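Local coordinates for pirin-like protein (Geobacillus kaustophilus, PDB 2P17), which is of unknown function but binds one iron ion per subunit, as a member of the pirin family in the cupin clan, at residues 27-30 with 31-34; 218-221 with 222-225. All coordinates share one frame; numbering follows the deposited sequence.

How the contacts relate
From the N terminus, the chain first runs through strands 3-19 and 22-26, then turns a corner into contact 1, where 27-34 leads to the short helix 33-36 and on to strand 39-47, within the N-terminal pirin region that binds the iron. Much later, in the C-terminal cupin domain, contact 2 closes the loop between strands 212-216 and 224-231 with a tight turn at its end. The two are in series, neither nesting nor crossing, with centres about 22 Å apart and nearest atoms about 5 Å apart. Strands of the two regions meet between them: Val27 and Leu28 pack on strands 189-196 and 212-216, the latter leading into contact 2.

Contact 1 (27-30 with 31-34); sequences VLEP and GNWQ
Glu29 and Asn32 are joined across this bend by their polar ends. ND2 of Asn32 donates to OE2 of Glu29 over 2.9 Å, a somewhat bent bond at 146°. The carboxylate receives it on the syn side but from out of its plane, the oxygen is tilted from the amide plane, and the two flat groups are turned 39° apart. Glu29 arrives by folding: CG sits between the backbone N and the carbonyl carbon (chi1 80°), and a second bend at chi2 swings the carboxylate over to Asn32. Each end has a further partner, OE1 of Glu29 on the hydroxyl of Tyr36 and ND2 of Asn32 on the carboxylate of Glu35, so the amide nitrogen lies between two acids, and its N-H groups probably ease the repulsion between them.

A water makes the second link. It donates to the carbonyl O of Glu29 over 2.7 Å and accepts from the backbone N of Asn32 over 2.9 Å, bridging the main chain.

Backbone shape accounts for the rest. Pro30 restricts phi as the chain begins to bend, and Gly31 takes a positive phi, which a residue without a side chain accepts readily. Before the bend, Val27 and Leu28 pair with Leu42 as a classic beta bulge. Beyond it, Asn32 stands at the N-cap position, just before helix 33-36. The loop, with Pro30 and Gly31 at its bend, carries the chain to this N-cap from the beta bulge, where the N-terminal cupin region packs against strands 189-196 and 212-216 of the C-terminal one.

Contact 2 (218-221 with 222-225); sequences RHNR and GEET
Glu223 lays its side chain alongside that of Asn220, both pointing the same way, with CD of Glu223 3.4 Å from CB of Asn220. The carboxylate grips Asn220 twice. OE1 accepts from the backbone N of Asn220 over 3.0 Å, while OE2 takes ND2 over 2.9 Å, almost straight (170°). Both donors come from above the carboxylate plane, which stands 77° from the amide. An extended chain beyond CG (chi2 178°) gives glutamate the length to span the turn.

The backbone closes the same turn, N of Glu223 donating to O of Asn220 over 3.2 Å. Gly222 suits the third position because its positive phi would press a side chain against the preceding carbonyl.

His219 joins through a water in its ring plane, 2.9 Å from ND1 of His219; this water donates to OE1 of Glu223, and NE2 of His219 is hydrogen-bonded to OG of Ser217. CG2 of Thr225 rests 3.8 Å from CB of His219, while OG1 of Thr225 is hydrogen-bonded to O of Leu184 and NE of Arg5. Asn220 to Glu223 form a type II beta turn, clasped by the Glu223 carboxylate, between strands 212-216 and 224-231 of the C-terminal cupin domain.

Contact 1 (27-30 with 31-34)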
loop_
_atom_site.group_PDB
_atom_site.type_symbol
_atom_site.label_atom_id
_atom_site.label_comp_id
_atom_site.label_asym_id
_atom_site.label_seq_id
_atom_site.Cartn_x
_atom_site.Cartn_y
_atom_site.Cartn_z
ATOM N N VAL A 27 9.040 -2.369 -6.089
ATOM C CA VAL A 27 7.737 -2.885 -6.507
ATOM C C VAL A 27 7.160 -1.949 -7.572
ATOM O O VAL A 27 6.758 -2.377 -8.660
ATOM C CB VAL A 27 6.780 -3.074 -5.303
ATOM C CG1 VAL A 27 5.513 -3.807 -5.732
ATOM C CG2 VAL A 27 7.475 -3.834 -4.148
ATOM N N LEU A 28 7.130 -0.664 -7.239
ATOM C CA LEU A 28 6.886 0.394 -8.199
ATOM C C LEU A 28 8.164 1.205 -8.232
ATOM O O LEU A 28 8.546 1.813 -7.215
ATOM C CB LEU A 28 5.711 1.287 -7.756
ATOM C CG LEU A 28 4.291 0.893 -8.174
ATOM C CD1 LEU A 28 3.866 -0.439 -7.577
ATOM C CD2 LEU A 28 3.301 2.003 -7.787
ATOM N N GLU A 29 8.828 1.197 -9.383
ATOM C CA GLU A 29 10.077 1.928 -9.552
ATOM C C GLU A 29 9.804 3.428 -9.567
ATOM O O GLU A 29 8.724 3.849 -10.003
ATOM C CB GLU A 29 10.771 1.495 -10.849
ATOM C CG GLU A 29 10.219 2.133 -12.136
ATOM C CD GLU A 29 8.930 1.498 -12.648
ATOM O OE1 GLU A 29 8.408 0.558 -12.009
ATOM O OE2 GLU A 29 8.442 1.946 -13.715
ATOM N N PRO A 30 10.764 4.239 -9.081
ATOM C CA PRO A 30 10.608 5.693 -9.149
ATOM C C PRO A 30 10.748 6.212 -10.581
ATOM O O PRO A 30 11.222 5.483 -11.455
ATOM C CB PRO A 30 11.756 6.213 -8.279
ATOM C CG PRO A 30 12.796 5.146 -8.353
ATOM C CD PRO A 30 12.036 3.847 -8.437
ATOM N N GLY A 31 10.316 7.453 -10.805
ATOM C CA GLY A 31 10.466 8.112 -12.106
ATOM C C GLY A 31 9.453 7.714 -13.162
ATOM O O GLY A 31 9.664 7.959 -14.355
ATOM N N ASN A 32 8.363 7.085 -12.731
ATOM C CA ASN A 32 7.286 6.669 -13.621
ATOM C C ASN A 32 5.936 7.154 -13.088
ATOM O O ASN A 32 4.946 6.415 -13.096
ATOM C CB ASN A 32 7.305 5.147 -13.796
ATOM C CG ASN A 32 6.447 4.679 -14.958
ATOM O OD1 ASN A 32 5.941 5.494 -15.739
ATOM N ND2 ASN A 32 6.269 3.365 -15.074
ATOM N N TRP A 33 5.905 8.418 -12.657
ATOM C CA TRP A 33 4.718 9.031 -12.091
ATOM C C TRP A 33 3.542 8.898 -13.046
ATOM O O TRP A 33 2.389 8.747 -12.610
ATOM C CB TRP A 33 4.961 10.516 -11.757
ATOM C CG TRP A 33 4.857 11.441 -12.951
ATOM C CD1 TRP A 33 5.877 11.836 -13.764
ATOM C CD2 TRP A 33 3.664 12.055 -13.480
ATOM N NE1 TRP A 33 5.406 12.652 -14.761
ATOM C CE2 TRP A 33 4.053 12.811 -14.607
ATOM C CE3 TRP A 33 2.309 12.039 -13.109
ATOM C CZ2 TRP A 33 3.140 13.544 -15.372
ATOM C CZ3 TRP A 33 1.397 12.778 -13.872
ATOM C CH2 TRP A 33 1.826 13.522 -14.987
ATOM N N GLN A 34 3.833 8.955 -14.351
ATOM C CA GLN A 34 2.775 9.005 -15.350
ATOM C C GLN A 34 1.978 7.718 -15.405
ATOM O O GLN A 34 0.802 7.738 -15.736
ATOM C CB GLN A 34 3.322 9.381 -16.739
ATOM C CG GLN A 34 4.244 8.363 -17.403
ATOM C CD GLN A 34 5.713 8.597 -17.101
ATOM O OE1 GLN A 34 6.080 9.139 -16.054
ATOM N NE2 GLN A 34 6.568 8.192 -18.030
HETATM O O HOH W 1 7.244 6.033 -10.319
#

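Contact 2 (218-221 with 222-225)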
loop_
_atom_site.group_PDB
_atom_site.type_symbol
_atom_site.label_atom_id
_atom_site.label_comp_id
_atom_site.label_asym_id
_atom_site.label_seq_id
_atom_site.Cartn_x
_atom_site.Cartn_y
_atom_site.Cartn_z
ATOM N N ARG A 218 -7.102 0.569 -16.571
ATOM C CA ARG A 218 -7.682 1.878 -16.323
ATOM C C ARG A 218 -9.063 1.985 -16.936
ATOM O O ARG A 218 -9.341 1.373 -17.971
ATOM C CB ARG A 218 -6.788 2.956 -16.928
ATOM C CG ARG A 218 -5.369 3.001 -16.349
ATOM C CD ARG A 218 -5.327 3.507 -14.913
ATOM N NE ARG A 218 -5.635 4.933 -14.790
ATOM C CZ ARG A 218 -4.753 5.939 -14.896
ATOM N NH1 ARG A 218 -3.468 5.719 -15.152
ATOM N NH2 ARG A 218 -5.172 7.192 -14.770
ATOM N N HIS A 219 -9.927 2.758 -16.280
ATOM C CA HIS A 219 -11.290 2.947 -16.739
ATOM C C HIS A 219 -11.654 4.430 -16.684
ATOM O O HIS A 219 -10.785 5.270 -16.486
ATOM C CB HIS A 219 -12.221 2.026 -15.937
ATOM C CG HIS A 219 -11.840 0.589 -16.077
ATOM N ND1 HIS A 219 -12.337 -0.210 -17.082
ATOM C CD2 HIS A 219 -10.927 -0.161 -15.415
ATOM C CE1 HIS A 219 -11.777 -1.405 -17.008
ATOM N NE2 HIS A 219 -10.921 -1.402 -16.003
ATOM N N ASN A 220 -12.926 4.745 -16.899
ATOM C CA ASN A 220 -13.384 6.128 -16.981
ATOM C C ASN A 220 -13.949 6.633 -15.674
ATOM O O ASN A 220 -14.575 5.881 -14.932
ATOM C CB ASN A 220 -14.469 6.261 -18.051
ATOM C CG ASN A 220 -13.985 5.867 -19.424
ATOM O OD1 ASN A 220 -13.086 6.496 -19.972
ATOM N ND2 ASN A 220 -14.578 4.822 -19.991
ATOM N N ARG A 221 -13.754 7.922 -15.409
ATOM C CA ARG A 221 -14.392 8.559 -14.260
ATOM C C ARG A 221 -15.907 8.346 -14.348
ATOM O O ARG A 221 -16.504 8.413 -15.434
ATOM C CB ARG A 221 -14.069 10.054 -14.235
ATOM C CG ARG A 221 -14.523 10.781 -12.976
ATOM C CD ARG A 221 -14.420 12.294 -13.135
ATOM N NE ARG A 221 -15.015 12.980 -11.992
ATOM C CZ ARG A 221 -14.384 13.245 -10.849
ATOM N NH1 ARG A 221 -13.111 12.894 -10.679
ATOM N NH2 ARG A 221 -15.030 13.871 -9.870
ATOM N N GLY A 222 -16.511 8.059 -13.200
ATOM C CA GLY A 222 -17.951 7.845 -13.125
ATOM C C GLY A 222 -18.395 6.409 -13.315
ATOM O O GLY A 222 -19.567 6.093 -13.108
ATOM N N GLU A 223 -17.479 5.534 -13.722
ATOM C CA GLU A 223 -17.802 4.121 -13.882
ATOM C C GLU A 223 -17.594 3.356 -12.585
ATOM O O GLU A 223 -16.644 3.619 -11.841
ATOM C CB GLU A 223 -16.985 3.494 -15.003
ATOM C CG GLU A 223 -17.292 4.122 -16.351
ATOM C CD GLU A 223 -16.457 3.556 -17.476
ATOM O OE1 GLU A 223 -15.385 2.976 -17.197
ATOM O OE2 GLU A 223 -16.872 3.702 -18.647
ATOM N N GLU A 224 -18.488 2.413 -12.315
ATOM C CA GLU A 224 -18.352 1.560 -11.146
ATOM C C GLU A 224 -17.630 0.316 -11.624
ATOM O O GLU A 224 -18.124 -0.393 -12.503
ATOM C CB GLU A 224 -19.730 1.253 -10.515
ATOM C CG GLU A 224 -20.357 2.465 -9.791
ATOM C CD GLU A 224 -21.756 2.217 -9.175
ATOM O OE1 GLU A 224 -22.295 1.091 -9.298
ATOM O OE2 GLU A 224 -22.323 3.174 -8.566
ATOM N N THR A 225 -16.422 0.088 -11.100
ATOM C CA THR A 225 -15.619 -1.061 -11.510
ATOM C C THR A 225 -15.374 -2.003 -10.340
ATOM O O THR A 225 -15.532 -1.624 -9.181
ATOM C CB THR A 225 -14.238 -0.669 -12.118
ATOM O OG1 THR A 225 -13.338 -0.239 -11.084
ATOM C CG2 THR A 225 -14.371 0.418 -13.210
HETATM O O HOH W 2 -14.171 1.139 -18.829
#